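Local coordinates for protein epimerase (PDB 7CJ7) that epimerises ketoses at C3 with the help of manganese, acting most strongly on L-ribulose and also on D-ribulose, D-allulose and D-fructose, at residues A30-A35 with Y62-H67; N130-M135 with L169-E174. All coordinates share one frame; numbering follows the deposited sequence.

Contact 1: A30-A35 with Y62-H67; sequences AGAARA and YNLRAH
The phenol ring of Y62 lies with one face over the backbone of A30, so that the CA of a helix residue, and not a long side chain, makes the CH-pi contact. A30 CA stands 4.0 Å from the centroid of the Y62 ring, 18° off its normal, and A30 CB reaches the same face at CE1 of Y62, 3.7 Å away. Y62 holds CG anti to its carbonyl carbon (chi1 -71°), beside the backbone N, and the ring beyond it lies over helix 22-35. One turn on from A30, A33 meets the root of the same side chain: its CB is 3.9 Å from Y62 CB and equally far from Y62 O. Farther in, L64 sends a single methyl to the helix, CD2 lying 3.8 Å from A32 CB. L64 also packs on I29, I40 and L59, between the two helices and strand 39-43. The chain turns between Y62 and L64 through N63, whose positive phi marks the C-prime residue of a Schellman motif ending helix 52-61, before strand 65-72 begins. Three alanines thus form a low helix surface on which a flat ring and one leucine methyl can lie close to the backbone. The side chains meet through apolar atoms and one CH-pi contact, so the union rests mainly on dispersion and fit of shape.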
ATOM      1  N   ALA A  30       7.708 -27.887  11.646  1.00 11.99           N
ATOM      2  CA  ALA A  30       7.204 -29.132  11.023  1.00 12.43           C
ATOM      3  C   ALA A  30       6.570 -28.792   9.666  1.00 12.69           C
ATOM      4  O   ALA A  30       6.815 -29.525   8.691  1.00 13.85           O
ATOM      5  CB  ALA A  30       6.243 -29.834  11.953  1.00 13.54           C
ATOM      6  N   GLY A  31       5.825 -27.684   9.593  1.00 13.52           N
ATOM      7  CA  GLY A  31       5.156 -27.228   8.360  1.00 12.74           C
ATOM      8  C   GLY A  31       6.156 -26.894   7.261  1.00 12.16           C
ATOM      9  O   GLY A  31       5.998 -27.396   6.136  1.00 11.62           O
ATOM     10  N   ALA A  32       7.155 -26.062   7.563  1.00 11.78           N
ATOM     11  CA  ALA A  32       8.213 -25.667   6.606  1.00 10.88           C
ATOM     12  C   ALA A  32       8.989 -26.905   6.139  1.00 11.63           C
ATOM     13  O   ALA A  32       9.231 -27.029   4.924  1.00 10.68           O
ATOM     14  CB  ALA A  32       9.106 -24.637   7.234  1.00 10.79           C
ATOM     15  N   ALA A  33       9.335 -27.819   7.054  1.00 11.91           N
ATOM     16  CA  ALA A  33      10.045 -29.080   6.725  1.00 13.63           C
ATOM     17  C   ALA A  33       9.172 -29.928   5.791  1.00 14.29           C
ATOM     18  O   ALA A  33       9.695 -30.438   4.772  1.00 15.41           O
ATOM     19  CB  ALA A  33      10.395 -29.834   7.986  1.00 13.33           C
ATOM     20  N   ARG A  34       7.887 -30.066   6.120  1.00 16.10           N
ATOM     21  CA  ARG A  34       6.904 -30.899   5.371  1.00 17.48           C
ATOM     22  C   ARG A  34       6.802 -30.408   3.917  1.00 16.04           C
ATOM     23  O   ARG A  34       6.755 -31.249   3.001  1.00 16.85           O
ATOM     24  CB  ARG A  34       5.545 -30.838   6.074  1.00 19.07           C
ATOM     25  CG  ARG A  34       4.473 -31.689   5.412  1.00 24.89           C
ATOM     26  CD  ARG A  34       3.439 -32.154   6.411  1.00 26.80           C
ATOM     27  NE  ARG A  34       2.694 -31.045   6.964  1.00 26.19           N
ATOM     28  CZ  ARG A  34       2.824 -30.574   8.197  1.00 25.55           C
ATOM     29  NH1 ARG A  34       2.105 -29.537   8.578  1.00 26.49           N
ATOM     30  NH2 ARG A  34       3.691 -31.104   9.036  1.00 26.09           N
ATOM     31  N   ALA A  35       6.755 -29.093   3.713  1.00 15.30           N
ATOM     32  CA  ALA A  35       6.610 -28.451   2.386  1.00 16.60           C
ATOM     33  C   ALA A  35       7.911 -28.542   1.573  1.00 16.24           C
ATOM     34  O   ALA A  35       7.848 -28.327   0.365  1.00 18.65           O
ATOM     35  CB  ALA A  35       6.183 -27.020   2.574  1.00 17.44           C
ATOM     36  N   TYR A  62      13.879 -31.447  12.857  1.00 11.06           N
ATOM     37  CA  TYR A  62      13.261 -31.396  11.505  1.00 11.31           C
ATOM     38  C   TYR A  62      14.296 -31.054  10.427  1.00 11.82           C
ATOM     39  O   TYR A  62      13.880 -30.867   9.274  1.00 12.14           O
ATOM     40  CB  TYR A  62      12.081 -30.424  11.507  1.00 11.02           C
ATOM     41  CG  TYR A  62      10.900 -30.946  12.282  1.00 10.21           C
ATOM     42  CD1 TYR A  62       9.981 -31.801  11.694  1.00 10.77           C
ATOM     43  CD2 TYR A  62      10.718 -30.613  13.615  1.00  9.98           C
ATOM     44  CE1 TYR A  62       8.911 -32.309  12.414  1.00 10.20           C
ATOM     45  CE2 TYR A  62       9.645 -31.098  14.344  1.00  9.93           C
ATOM     46  CZ  TYR A  62       8.734 -31.946  13.741  1.00 10.26           C
ATOM     47  OH  TYR A  62       7.673 -32.428  14.456  1.00 11.13           O
ATOM     48  N   ASN A  63      15.582 -30.994  10.784  1.00 11.66           N
ATOM     49  CA  ASN A  63      16.708 -30.709   9.857  1.00 13.16           C
ATOM     50  C   ASN A  63      16.399 -29.441   9.055  1.00 12.61           C
ATOM     51  O   ASN A  63      16.441 -29.473   7.810  1.00 13.16           O
ATOM     52  CB  ASN A  63      16.994 -31.854   8.889  1.00 14.42           C
ATOM     53  CG  ASN A  63      18.283 -31.658   8.125  1.00 18.60           C
ATOM     54  OD1 ASN A  63      18.387 -32.021   6.954  1.00 24.65           O
ATOM     55  ND2 ASN A  63      19.268 -31.062   8.770  1.00 19.67           N
ATOM     56  N   LEU A  64      16.086 -28.365   9.757  1.00 11.31           N
ATOM     57  CA  LEU A  64      15.726 -27.077   9.130  1.00 11.73           C
ATOM     58  C   LEU A  64      16.711 -26.006   9.597  1.00 11.64           C
ATOM     59  O   LEU A  64      17.140 -26.066  10.739  1.00 11.92           O
ATOM     60  CB  LEU A  64      14.290 -26.751   9.539  1.00 12.79           C
ATOM     61  CG  LEU A  64      13.565 -25.749   8.657  1.00 13.97           C
ATOM     62  CD1 LEU A  64      13.410 -26.278   7.241  1.00 13.27           C
ATOM     63  CD2 LEU A  64      12.211 -25.408   9.261  1.00 14.20           C
ATOM     64  N   ARG A  65      17.034 -25.046   8.736  1.00 12.39           N
ATOM     65  CA  ARG A  65      17.831 -23.860   9.127  1.00 13.17           C
ATOM     66  C   ARG A  65      16.855 -22.730   9.490  1.00 12.24           C
ATOM     67  O   ARG A  65      15.625 -22.870   9.250  1.00 10.04           O
ATOM     68  CB  ARG A  65      18.806 -23.494   8.005  1.00 14.91           C
ATOM     69  CG  ARG A  65      19.832 -24.580   7.719  1.00 16.88           C
ATOM     70  CD  ARG A  65      20.972 -24.143   6.826  1.00 20.49           C
ATOM     71  NE  ARG A  65      20.605 -23.775   5.464  1.00 23.57           N
ATOM     72  CZ  ARG A  65      20.342 -24.645   4.476  1.00 28.42           C
ATOM     73  NH1 ARG A  65      20.361 -25.945   4.712  1.00 34.24           N
ATOM     74  NH2 ARG A  65      20.037 -24.220   3.256  1.00 22.09           N
ATOM     75  N   ALA A  66      17.366 -21.644  10.063  1.00 11.94           N
ATOM     76  CA  ALA A  66      16.545 -20.466  10.404  1.00 11.58           C
ATOM     77  C   ALA A  66      17.297 -19.186  10.047  1.00 11.86           C
ATOM     78  O   ALA A  66      18.526 -19.128  10.221  1.00 12.86           O
ATOM     79  CB  ALA A  66      16.162 -20.503  11.862  1.00 13.18           C
ATOM     80  N   HIS A  67      16.564 -18.212   9.527  1.00 10.83           N
ATOM     81  CA  HIS A  67      16.972 -16.794   9.464  1.00 11.58           C
ATOM     82  C   HIS A  67      15.924 -16.012  10.252  1.00  9.80           C
ATOM     83  O   HIS A  67      14.920 -16.601  10.650  1.00  9.66           O
ATOM     84  CB  HIS A  67      17.136 -16.318   8.015  1.00 11.40           C
ATOM     85  CG  HIS A  67      18.198 -17.035   7.257  1.00 12.63           C
ATOM     86  ND1 HIS A  67      19.519 -17.086   7.695  1.00 14.50           N
ATOM     87  CD2 HIS A  67      18.153 -17.711   6.088  1.00 12.80           C
ATOM     88  CE1 HIS A  67      20.238 -17.761   6.815  1.00 14.68           C
ATOM     89  NE2 HIS A  67      19.420 -18.155   5.819  1.00 14.53           N
TER

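Contact 2: N130-M135 with L169-E174; sequences NSVAAM and LAFLDE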
ATOM      1  N   ASN A 130      20.105   9.304  11.641  1.00 10.96           N
ATOM      2  CA  ASN A 130      20.006   8.411  12.828  1.00 11.62           C
ATOM      3  C   ASN A 130      19.890   6.952  12.362  1.00 10.88           C
ATOM      4  O   ASN A 130      20.554   6.082  12.940  1.00 10.84           O
ATOM      5  CB  ASN A 130      18.856   8.846  13.741  1.00 12.59           C
ATOM      6  CG  ASN A 130      19.135  10.168  14.420  1.00 13.33           C
ATOM      7  OD1 ASN A 130      20.261  10.659  14.375  1.00 15.86           O
ATOM      8  ND2 ASN A 130      18.119  10.758  15.033  1.00 13.89           N
ATOM      9  N   SER A 131      19.094   6.687  11.331  1.00 11.43           N
ATOM     10  CA  SER A 131      18.906   5.326  10.763  1.00 11.08           C
ATOM     11  C   SER A 131      20.243   4.794  10.226  1.00 10.33           C
ATOM     12  O   SER A 131      20.643   3.674  10.566  1.00  9.12           O
ATOM     13  CB  SER A 131      17.875   5.358   9.684  1.00 11.14           C
ATOM     14  OG  SER A 131      17.521   4.038   9.320  1.00 13.02           O
ATOM     15  N   VAL A 132      20.941   5.593   9.426  1.00 10.83           N
ATOM     16  CA  VAL A 132      22.270   5.214   8.860  1.00 10.90           C
ATOM     17  C   VAL A 132      23.212   4.836  10.012  1.00 11.22           C
ATOM     18  O   VAL A 132      23.872   3.768   9.937  1.00 11.45           O
ATOM     19  CB  VAL A 132      22.857   6.349   8.005  1.00 10.84           C
ATOM     20  CG1 VAL A 132      24.304   6.072   7.625  1.00 11.05           C
ATOM     21  CG2 VAL A 132      22.026   6.567   6.753  1.00 11.36           C
ATOM     22  N   ALA A 133      23.311   5.687  11.030  1.00 10.51           N
ATOM     23  CA  ALA A 133      24.251   5.478  12.153  1.00 11.29           C
ATOM     24  C   ALA A 133      23.874   4.182  12.876  1.00 10.50           C
ATOM     25  O   ALA A 133      24.780   3.398  13.210  1.00  9.71           O
ATOM     26  CB  ALA A 133      24.231   6.665  13.084  1.00 12.51           C
ATOM     27  N   ALA A 134      22.577   3.972  13.115  1.00 10.49           N
ATOM     28  CA  ALA A 134      22.067   2.767  13.810  1.00  9.84           C
ATOM     29  C   ALA A 134      22.462   1.527  13.012  1.00 10.17           C
ATOM     30  O   ALA A 134      22.814   0.500  13.626  1.00 10.64           O
ATOM     31  CB  ALA A 134      20.572   2.844  13.991  1.00 10.88           C
ATOM     32  N   MET A 135      22.391   1.594  11.679  1.00  9.79           N
ATOM     33  CA  MET A 135      22.680   0.399  10.851  1.00  9.76           C
ATOM     34  C   MET A 135      24.194   0.157  10.822  1.00  9.33           C
ATOM     35  O   MET A 135      24.606  -1.014  10.712  1.00  8.49           O
ATOM     36  CB  MET A 135      22.102   0.526   9.442  1.00 10.14           C
ATOM     37  CG  MET A 135      20.578   0.502   9.432  1.00 10.94           C
ATOM     38  SD  MET A 135      19.839  -0.972  10.200  1.00 11.43           S
ATOM     39  CE  MET A 135      19.709  -0.455  11.913  1.00 11.49           C
ATOM     40  N   LEU A 169      19.823   1.576  -1.991  1.00  9.48           N
ATOM     41  CA  LEU A 169      21.252   1.469  -2.390  1.00 10.20           C
ATOM     42  C   LEU A 169      22.002   2.766  -2.024  1.00 10.59           C
ATOM     43  O   LEU A 169      23.139   2.664  -1.561  1.00 10.34           O
ATOM     44  CB  LEU A 169      21.347   1.134  -3.880  1.00 10.15           C
ATOM     45  CG  LEU A 169      20.904  -0.279  -4.255  1.00 10.41           C
ATOM     46  CD1 LEU A 169      20.852  -0.437  -5.764  1.00 12.31           C
ATOM     47  CD2 LEU A 169      21.818  -1.327  -3.636  1.00  9.94           C
ATOM     48  N   ALA A 170      21.384   3.942  -2.169  1.00 10.57           N
ATOM     49  CA  ALA A 170      21.984   5.227  -1.745  1.00 11.68           C
ATOM     50  C   ALA A 170      22.162   5.221  -0.223  1.00 10.99           C
ATOM     51  O   ALA A 170      23.222   5.649   0.249  1.00 11.52           O
ATOM     52  CB  ALA A 170      21.133   6.380  -2.192  1.00 11.95           C
ATOM     53  N   PHE A 171      21.174   4.719   0.515  1.00 11.00           N
ATOM     54  CA  PHE A 171      21.225   4.584   1.995  1.00 11.04           C
ATOM     55  C   PHE A 171      22.401   3.674   2.371  1.00 10.41           C
ATOM     56  O   PHE A 171      23.205   4.027   3.244  1.00  9.95           O
ATOM     57  CB  PHE A 171      19.871   4.082   2.505  1.00 10.49           C
ATOM     58  CG  PHE A 171      19.728   3.971   4.001  1.00  9.92           C
ATOM     59  CD1 PHE A 171      20.274   2.904   4.688  1.00  9.42           C
ATOM     60  CD2 PHE A 171      18.994   4.906   4.709  1.00 10.58           C
ATOM     61  CE1 PHE A 171      20.121   2.789   6.058  1.00  9.60           C
ATOM     62  CE2 PHE A 171      18.816   4.775   6.078  1.00 11.99           C
ATOM     63  CZ  PHE A 171      19.369   3.711   6.747  1.00 11.08           C
ATOM     64  N   LEU A 172      22.527   2.530   1.704  1.00  9.82           N
ATOM     65  CA  LEU A 172      23.597   1.548   2.008  1.00 10.39           C
ATOM     66  C   LEU A 172      24.967   2.157   1.693  1.00 10.63           C
ATOM     67  O   LEU A 172      25.940   1.773   2.343  1.00 10.49           O
ATOM     68  CB  LEU A 172      23.339   0.275   1.211  1.00 11.57           C
ATOM     69  CG  LEU A 172      22.265  -0.629   1.803  1.00 12.03           C
ATOM     70  CD1 LEU A 172      21.909  -1.737   0.837  1.00 13.12           C
ATOM     71  CD2 LEU A 172      22.730  -1.209   3.114  1.00 12.93           C
ATOM     72  N   ASP A 173      25.041   3.084   0.737  1.00 10.78           N
ATOM     73  CA  ASP A 173      26.322   3.760   0.400  1.00 12.13           C
ATOM     74  C   ASP A 173      26.775   4.594   1.601  1.00 11.76           C
ATOM     75  O   ASP A 173      27.983   4.662   1.847  1.00 13.13           O
ATOM     76  CB  ASP A 173      26.198   4.661  -0.825  1.00 14.53           C
ATOM     77  CG  ASP A 173      26.085   3.915  -2.137  1.00 19.84           C
ATOM     78  OD1 ASP A 173      26.519   2.749  -2.187  1.00 28.63           O
ATOM     79  OD2 ASP A 173      25.567   4.523  -3.111  1.00 27.80           O
ATOM     80  N   GLU A 174      25.833   5.196   2.328  1.00 12.33           N
ATOM     81  CA  GLU A 174      26.129   6.018   3.533  1.00 12.07           C
ATOM     82  C   GLU A 174      26.445   5.079   4.704  1.00 10.39           C
ATOM     83  O   GLU A 174      27.332   5.401   5.500  1.00 10.25           O
ATOM     84  CB  GLU A 174      24.974   6.980   3.836  1.00 13.64           C
ATOM     85  CG  GLU A 174      24.707   7.984   2.719  1.00 17.00           C
ATOM     86  CD  GLU A 174      23.427   8.803   2.852  1.00 23.65           C
ATOM     87  OE1 GLU A 174      22.934   9.319   1.822  1.00 27.80           O
ATOM     88  OE2 GLU A 174      22.913   8.930   3.981  1.00 32.01           O
TER
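The hydroxyl of S131 is hydrogen-bonded to the backbone O of Y113, outside the two helices, while the same OG lies at the edge of the F171 ring, 3.2 Å from CZ. F171 holds CG anti to its backbone N (chi1 -176°), and the ring beyond reaches from helix 165-175 to helix 125-143, where it meets three residues. V132 CG2 sits over one face, 3.9 Å from the centroid of the F171 ring and 18° off its normal, in a CH-pi contact. On that same side, the backbone N of V132 stands above the ring plane, 3.6 Å from F171 CZ. At the edge, M135 CG comes within 4.1 Å of F171 CE1. An alanine in place of F171 would probably leave a gap between the helices, with V132 CG2 and M135 CG deprived of their aromatic partner. The side chain of E174 crosses that of V132 at about a right angle; its OE2 is 3.7 Å from V132 CG2 and also forms a long, weak ion pair with R128. Towards the barrel, M135 and F171 both pack on L151 of strand 148-152. The helix segments approach to 9.7 Å between axes, at a crossing angle of -61°. Packing of successive outer helices against each other and against the parallel strands belongs to the TIM barrel, here of the xylose isomerase-like kind.

From the N terminus, strand 8-12 leads into helix 22-35, where contact 1 opens; the chain then runs through strand 39-43 and helix 52-61 and closes a loop at the entrance to strand 65-72. After strand 107-112, contact 2 opens on helix 125-143 and closes on helix 165-175, with strand 148-152 between them. The two loops follow in series, neither nesting nor crossing. Their centres lie about 33 Å apart, on opposite sides of the chain's centre, and their nearest atoms are about 16 Å apart. Contact 1 joins an outer helix to a helix-to-strand turn, whereas contact 2 joins two outer helices of the same eight-stranded barrel.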